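PDB 6MPR: malonate decarboxylase subunit alpha from Acinetobacter baumannii ATCC 17978, which probably transfers acyl carrier protein from its acetyl thioester to malonate, the loading step in the decarboxylation of malonate to acetate. Local coordinates for residues Asn67-Ala72 / Pro233-Asp238; Phe321-Gly326 / Gly344-Asn349. One frame throughout, in Å; residues are numbered along the deposited sequence.

Contact 1 (Asn67-Ala72 / Pro233-Asp238)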
loop_
_atom_site.group_PDB
_atom_site.type_symbol
_atom_site.label_atom_id
_atom_site.label_comp_id
_atom_site.label_asym_id
_atom_site.label_seq_id
_atom_site.Cartn_x
_atom_site.Cartn_y
_atom_site.Cartn_z
ATOM N N ASN A 67 12.525 -13.373 2.183
ATOM C CA ASN A 67 11.153 -13.334 1.689
ATOM C C ASN A 67 10.322 -14.346 2.463
ATOM O O ASN A 67 10.854 -15.220 3.152
ATOM C CB ASN A 67 11.050 -13.697 0.201
ATOM C CG ASN A 67 11.870 -12.813 -0.709
ATOM O OD1 ASN A 67 11.462 -11.704 -1.052
ATOM N ND2 ASN A 67 12.997 -13.335 -1.175
ATOM N N ASN A 68 9.003 -14.276 2.309
ATOM C CA ASN A 68 8.186 -15.286 2.967
ATOM C C ASN A 68 8.516 -16.684 2.455
ATOM O O ASN A 68 8.538 -17.643 3.241
ATOM C CB ASN A 68 6.699 -15.008 2.797
ATOM C CG ASN A 68 5.841 -16.016 3.564
ATOM O OD1 ASN A 68 5.641 -15.885 4.776
ATOM N ND2 ASN A 68 5.366 -17.041 2.868
ATOM N N GLN A 69 8.800 -16.826 1.158
ATOM C CA GLN A 69 9.112 -18.126 0.569
ATOM C C GLN A 69 10.567 -18.195 0.112
ATOM O O GLN A 69 11.364 -18.926 0.703
ATOM C CB GLN A 69 8.146 -18.408 -0.587
ATOM C CG GLN A 69 6.675 -18.373 -0.178
ATOM C CD GLN A 69 5.762 -18.073 -1.355
ATOM O OE1 GLN A 69 5.356 -16.926 -1.557
ATOM N NE2 GLN A 69 5.432 -19.092 -2.129
ATOM N N LYS A 70 10.942 -17.445 -0.925
ATOM C CA LYS A 70 12.309 -17.484 -1.452
ATOM C C LYS A 70 13.315 -16.991 -0.419
ATOM O O LYS A 70 13.126 -15.927 0.172
ATOM C CB LYS A 70 12.390 -16.613 -2.712
ATOM C CG LYS A 70 13.799 -16.311 -3.189
ATOM C CD LYS A 70 13.749 -15.536 -4.504
ATOM C CE LYS A 70 13.355 -14.088 -4.293
ATOM N NZ LYS A 70 13.217 -13.330 -5.589
ATOM N N GLN A 71 14.394 -17.757 -0.219
ATOM C CA GLN A 71 15.472 -17.396 0.701
ATOM C C GLN A 71 16.778 -17.279 -0.067
ATOM O O GLN A 71 17.175 -18.211 -0.782
ATOM C CB GLN A 71 15.676 -18.422 1.835
ATOM C CG GLN A 71 14.407 -18.831 2.593
ATOM C CD GLN A 71 13.767 -17.649 3.288
ATOM O OE1 GLN A 71 14.461 -16.834 3.921
ATOM N NE2 GLN A 71 12.448 -17.529 3.161
ATOM N N ALA A 72 17.459 -16.151 0.107
ATOM C CA ALA A 72 18.817 -16.005 -0.409
ATOM C C ALA A 72 19.763 -16.735 0.547
ATOM O O ALA A 72 20.566 -16.144 1.276
ATOM C CB ALA A 72 19.172 -14.534 -0.548
ATOM N N PRO A 233 7.365 -25.526 0.147
ATOM C CA PRO A 233 5.953 -25.374 -0.218
ATOM C C PRO A 233 5.126 -24.931 0.971
ATOM O O PRO A 233 4.628 -25.765 1.736
ATOM C CB PRO A 233 5.552 -26.783 -0.687
ATOM C CG PRO A 233 6.457 -27.694 0.074
ATOM C CD PRO A 233 7.764 -26.943 0.236
ATOM N N LEU A 234 4.951 -23.627 1.132
ATOM C CA LEU A 234 4.247 -23.083 2.282
ATOM C C LEU A 234 2.777 -22.789 2.009
ATOM O O LEU A 234 2.059 -22.406 2.942
ATOM C CB LEU A 234 4.946 -21.805 2.753
ATOM C CG LEU A 234 6.416 -21.977 3.152
ATOM C CD1 LEU A 234 7.036 -20.620 3.454
ATOM C CD2 LEU A 234 6.554 -22.921 4.350
ATOM N N PHE A 235 2.304 -22.964 0.768
ATOM C CA PHE A 235 0.944 -22.581 0.397
ATOM C C PHE A 235 0.162 -23.768 -0.141
ATOM O O PHE A 235 -0.776 -23.615 -0.930
ATOM C CB PHE A 235 0.975 -21.402 -0.581
ATOM C CG PHE A 235 1.414 -20.133 0.089
ATOM C CD1 PHE A 235 2.759 -19.841 0.227
ATOM C CD2 PHE A 235 0.486 -19.298 0.688
ATOM C CE1 PHE A 235 3.160 -18.699 0.887
ATOM C CE2 PHE A 235 0.884 -18.163 1.365
ATOM C CZ PHE A 235 2.228 -17.865 1.462
ATOM N N THR A 236 0.528 -24.958 0.331
ATOM C CA THR A 236 -0.120 -26.206 -0.034
ATOM C C THR A 236 -0.673 -26.850 1.226
ATOM O O THR A 236 0.052 -27.017 2.216
ATOM C CB THR A 236 0.867 -27.148 -0.740
ATOM O OG1 THR A 236 1.422 -26.476 -1.877
ATOM C CG2 THR A 236 0.175 -28.432 -1.186
ATOM N N ARG A 237 -1.963 -27.165 1.214
ATOM C CA ARG A 237 -2.570 -27.961 2.270
ATOM C C ARG A 237 -3.037 -29.276 1.670
ATOM O O ARG A 237 -3.746 -29.282 0.658
ATOM C CB ARG A 237 -3.730 -27.217 2.936
ATOM C CG ARG A 237 -3.274 -26.036 3.801
ATOM C CD ARG A 237 -2.460 -26.518 5.007
ATOM N NE ARG A 237 -1.933 -25.408 5.802
ATOM C CZ ARG A 237 -0.786 -24.791 5.540
ATOM N NH1 ARG A 237 -0.056 -25.183 4.502
ATOM N NH2 ARG A 237 -0.365 -23.792 6.312
ATOM N N ASP A 238 -2.613 -30.377 2.267
ATOM C CA ASP A 238 -2.996 -31.706 1.786
ATOM C C ASP A 238 -4.474 -31.953 2.054
ATOM O O ASP A 238 -4.870 -32.058 3.223
ATOM C CB ASP A 238 -2.158 -32.773 2.488
ATOM C CG ASP A 238 -2.323 -34.158 1.872
ATOM O OD1 ASP A 238 -3.401 -34.473 1.324
ATOM O OD2 ASP A 238 -1.362 -34.941 1.941
HETATM O O HOH W 1 5.885 -21.755 -1.047
#

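Contact 2 (Phe321-Gly326 / Gly344-Asn349)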
loop_
_atom_site.group_PDB
_atom_site.type_symbol
_atom_site.label_atom_id
_atom_site.label_comp_id
_atom_site.label_asym_id
_atom_site.label_seq_id
_atom_site.Cartn_x
_atom_site.Cartn_y
_atom_site.Cartn_z
ATOM N N PHE A 321 1.226 -13.234 -4.404
ATOM C CA PHE A 321 2.347 -12.730 -3.617
ATOM C C PHE A 321 3.652 -13.432 -3.974
ATOM O O PHE A 321 4.728 -12.832 -3.867
ATOM C CB PHE A 321 2.085 -12.936 -2.124
ATOM C CG PHE A 321 0.705 -12.563 -1.668
ATOM C CD1 PHE A 321 0.405 -11.256 -1.317
ATOM C CD2 PHE A 321 -0.281 -13.527 -1.567
ATOM C CE1 PHE A 321 -0.860 -10.918 -0.862
ATOM C CE2 PHE A 321 -1.554 -13.202 -1.118
ATOM C CZ PHE A 321 -1.852 -11.899 -0.777
ATOM N N GLY A 322 3.565 -14.694 -4.386
ATOM C CA GLY A 322 4.689 -15.559 -4.684
ATOM C C GLY A 322 4.202 -16.741 -5.494
ATOM O O GLY A 322 3.038 -16.807 -5.886
ATOM N N THR A 323 5.103 -17.686 -5.726
ATOM C CA THR A 323 4.780 -18.910 -6.447
ATOM C C THR A 323 4.186 -19.945 -5.492
ATOM O O THR A 323 3.945 -19.683 -4.310
ATOM C CB THR A 323 6.036 -19.479 -7.117
ATOM O OG1 THR A 323 5.653 -20.434 -8.100
ATOM C CG2 THR A 323 6.942 -20.182 -6.081
ATOM N N GLU A 324 3.925 -21.143 -6.008
ATOM C CA GLU A 324 3.889 -22.324 -5.149
ATOM C C GLU A 324 4.601 -23.452 -5.875
ATOM O O GLU A 324 4.433 -23.618 -7.087
ATOM C CB GLU A 324 2.471 -22.767 -4.743
ATOM C CG GLU A 324 2.439 -24.070 -3.924
ATOM C CD GLU A 324 3.264 -24.005 -2.613
ATOM O OE1 GLU A 324 4.429 -23.558 -2.602
ATOM O OE2 GLU A 324 2.743 -24.428 -1.575
ATOM N N LEU A 325 5.433 -24.190 -5.139
ATOM C CA LEU A 325 6.228 -25.244 -5.754
ATOM C C LEU A 325 5.331 -26.308 -6.376
ATOM O O LEU A 325 4.330 -26.733 -5.787
ATOM C CB LEU A 325 7.155 -25.885 -4.721
ATOM C CG LEU A 325 8.205 -24.986 -4.075
ATOM C CD1 LEU A 325 9.114 -25.866 -3.251
ATOM C CD2 LEU A 325 8.990 -24.205 -5.135
ATOM N N GLY A 326 5.705 -26.744 -7.577
ATOM C CA GLY A 326 4.907 -27.698 -8.320
ATOM C C GLY A 326 3.766 -27.112 -9.122
ATOM O O GLY A 326 3.157 -27.840 -9.912
ATOM N N GLY A 344 5.921 -16.404 -20.574
ATOM C CA GLY A 344 5.055 -17.489 -20.151
ATOM C C GLY A 344 4.940 -17.678 -18.647
ATOM O O GLY A 344 3.926 -18.216 -18.179
ATOM N N ALA A 345 5.922 -17.243 -17.860
ATOM C CA ALA A 345 5.974 -17.592 -16.442
ATOM C C ALA A 345 5.284 -16.550 -15.548
ATOM O O ALA A 345 5.261 -15.350 -15.848
ATOM C CB ALA A 345 7.428 -17.761 -15.993
ATOM N N LEU A 346 4.739 -17.039 -14.427
ATOM C CA LEU A 346 4.152 -16.193 -13.393
ATOM C C LEU A 346 5.052 -15.013 -13.038
ATOM O O LEU A 346 6.277 -15.143 -12.981
ATOM C CB LEU A 346 3.906 -17.032 -12.131
ATOM C CG LEU A 346 3.381 -16.356 -10.854
ATOM C CD1 LEU A 346 1.958 -15.819 -11.055
ATOM C CD2 LEU A 346 3.445 -17.298 -9.626
ATOM N N ARG A 347 4.427 -13.861 -12.771
ATOM C CA ARG A 347 5.083 -12.710 -12.139
ATOM C C ARG A 347 4.339 -12.441 -10.833
ATOM O O ARG A 347 3.256 -11.844 -10.834
ATOM C CB ARG A 347 5.074 -11.484 -13.060
ATOM C CG ARG A 347 5.284 -10.135 -12.402
ATOM C CD ARG A 347 6.747 -9.649 -12.383
ATOM N NE ARG A 347 6.808 -8.294 -11.820
ATOM C CZ ARG A 347 7.917 -7.584 -11.613
ATOM N NH1 ARG A 347 9.120 -8.075 -11.928
ATOM N NH2 ARG A 347 7.819 -6.371 -11.082
ATOM N N SER A 348 4.888 -12.933 -9.728
ATOM C CA SER A 348 4.374 -12.529 -8.434
ATOM C C SER A 348 4.906 -11.144 -8.091
ATOM O O SER A 348 5.856 -10.640 -8.696
ATOM C CB SER A 348 4.786 -13.518 -7.357
ATOM O OG SER A 348 6.181 -13.719 -7.396
ATOM N N ASN A 349 4.263 -10.519 -7.113
ATOM C CA ASN A 349 4.700 -9.208 -6.665
ATOM C C ASN A 349 4.054 -9.013 -5.294
ATOM O O ASN A 349 2.883 -8.645 -5.222
ATOM C CB ASN A 349 4.278 -8.137 -7.665
ATOM C CG ASN A 349 4.780 -6.753 -7.310
ATOM O OD1 ASN A 349 4.910 -6.405 -6.134
ATOM N ND2 ASN A 349 5.048 -5.940 -8.339
#

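Contact 1 (Asn67-Ala72 / Pro233-Asp238)
Gln69 and Phe235 make the central side-chain contact between Asn67-Ala72 and Pro233-Asp238. The two side chains cross at about a right angle, with the Gln69 amide plane turned 57° from the ring. Gln69 CD lies 3.5 Å from Phe235 CE1, an oblique approach, and NE2 of the same amide is 3.6 Å from Phe235 CD1. With CD near anti to CA (Gln69 chi2 156°), the chain runs extended out to the ring. Asn68 comes at Phe235 differently: tip to tip and near the ring plane, with Asn68 ND2 3.4 Å from Phe235 CE1. Asn68 has two conformers and this is one of them, so the edge contact need not hold in the other. Leu234 adds a methyl, its CD1 sitting 3.3 Å from Asn68 O in that conformer.

No direct hydrogen bond joins the two segments. A water does the bridging instead, accepting from Gln69 NE2 at 2.9 Å and from Leu234 N at 3.0 Å, and it lies in the plane of the Phe235 ring, at its edge. The Gln69 amide is also gripped from outside: NE2 bonds to Thr323 O, while OE1 takes a hydrogen bond from Arg350 NH2. Within its own loop, Gln71 NE2 donates to Gln69 O from well above the carbonyl plane, over a distance of 3.0 Å, and Glu179 accepts from Gln69 N and Lys70 N, two successive backbone N-H groups, which pins the middle of the loop.

Loops following two strands of one parallel sheet thus meet through side chains and a water. Asn67-Ala72 links strand 61-64 to helix 73-79, N-capped at Ala72; Pro233-Asp238 runs from strand 221-224 toward helix 244-261, with Arg237 packing on helix 272-287.

Contact 2 (Phe321-Gly326 / Gly344-Asn349)
Ser348 sits directly against Gly322: its CB is 3.4 Å from Gly322 CA, the closest approach between Phe321-Gly326 and Gly344-Asn349, and its OG 3.6 Å from that same CA. Phe321 O is a further neighbour of the serine methylene, 3.6 Å from Ser348 CB. Two residues earlier, Leu346 brings one methyl across. Its CD2 is 3.8 Å from Gly322 O and equally far from Thr323 CA, and it passes within 4.1 Å of Thr323 OG1, the two side chains crossing obliquely. Leu346 CG is anti to the backbone N (chi1 176°), which starts the side chain on its way to the other segment.

The touching parts run in roughly opposite directions, 150° apart. No hydrogen bond joins the two segments themselves, and neither is a regular strand; a backbone tie lies just outside, from Asn349 to Cys320, one residue before Phe321. What fixes the groups comes from the next shell. Ser348 OG lies between its backbone N and carbonyl carbon (chi1 52°) and is held by Pro176 O and by Glu179 N, a buried hydroxyl with both partners supplied by another loop. Gly322 N bonds to Asn301 OD1. Further back, Arg211 holds the carbonyls of Ala345 and Leu346.

Farther out, Arg347 forms salt bridges with Asp213 and with Glu186 of the second subunit, and Asn349 ND2 bonds to that same Glu186, so Gly344-Asn349 also faces the dimer interface.

Phe321-Gly326 leaves strand 317-319, at one margin of the mixed sheet, for helix 328-332, on which Leu346 and Thr323 both pack. Asn349 N-caps helix 350-359 through OD1 to Met352 N, and the Phe321 side chain rests on that helix.

How the contacts relate
Contact 1 closes along the chain before contact 2 opens, yet their centres lie about 11 Å apart and they touch. Gln69 NE2 reaches Thr323 O at 2.7 Å, a probable hydrogen bond, and Gln69 OE1 lies 3.5 Å from Gly322 CA. From contact 2, Glu324 OE2 takes the Phe235 N-H and makes a probable, short hydrogen bond of 2.5 Å with Thr236 OG1. Glu179 serves both contacts, its carboxylate meeting 67-72 and its backbone N meeting Ser348. Loops of the parallel and mixed sheets are thus joined in one network, which continues from contact 2 to the second subunit through Arg347 and Asn349.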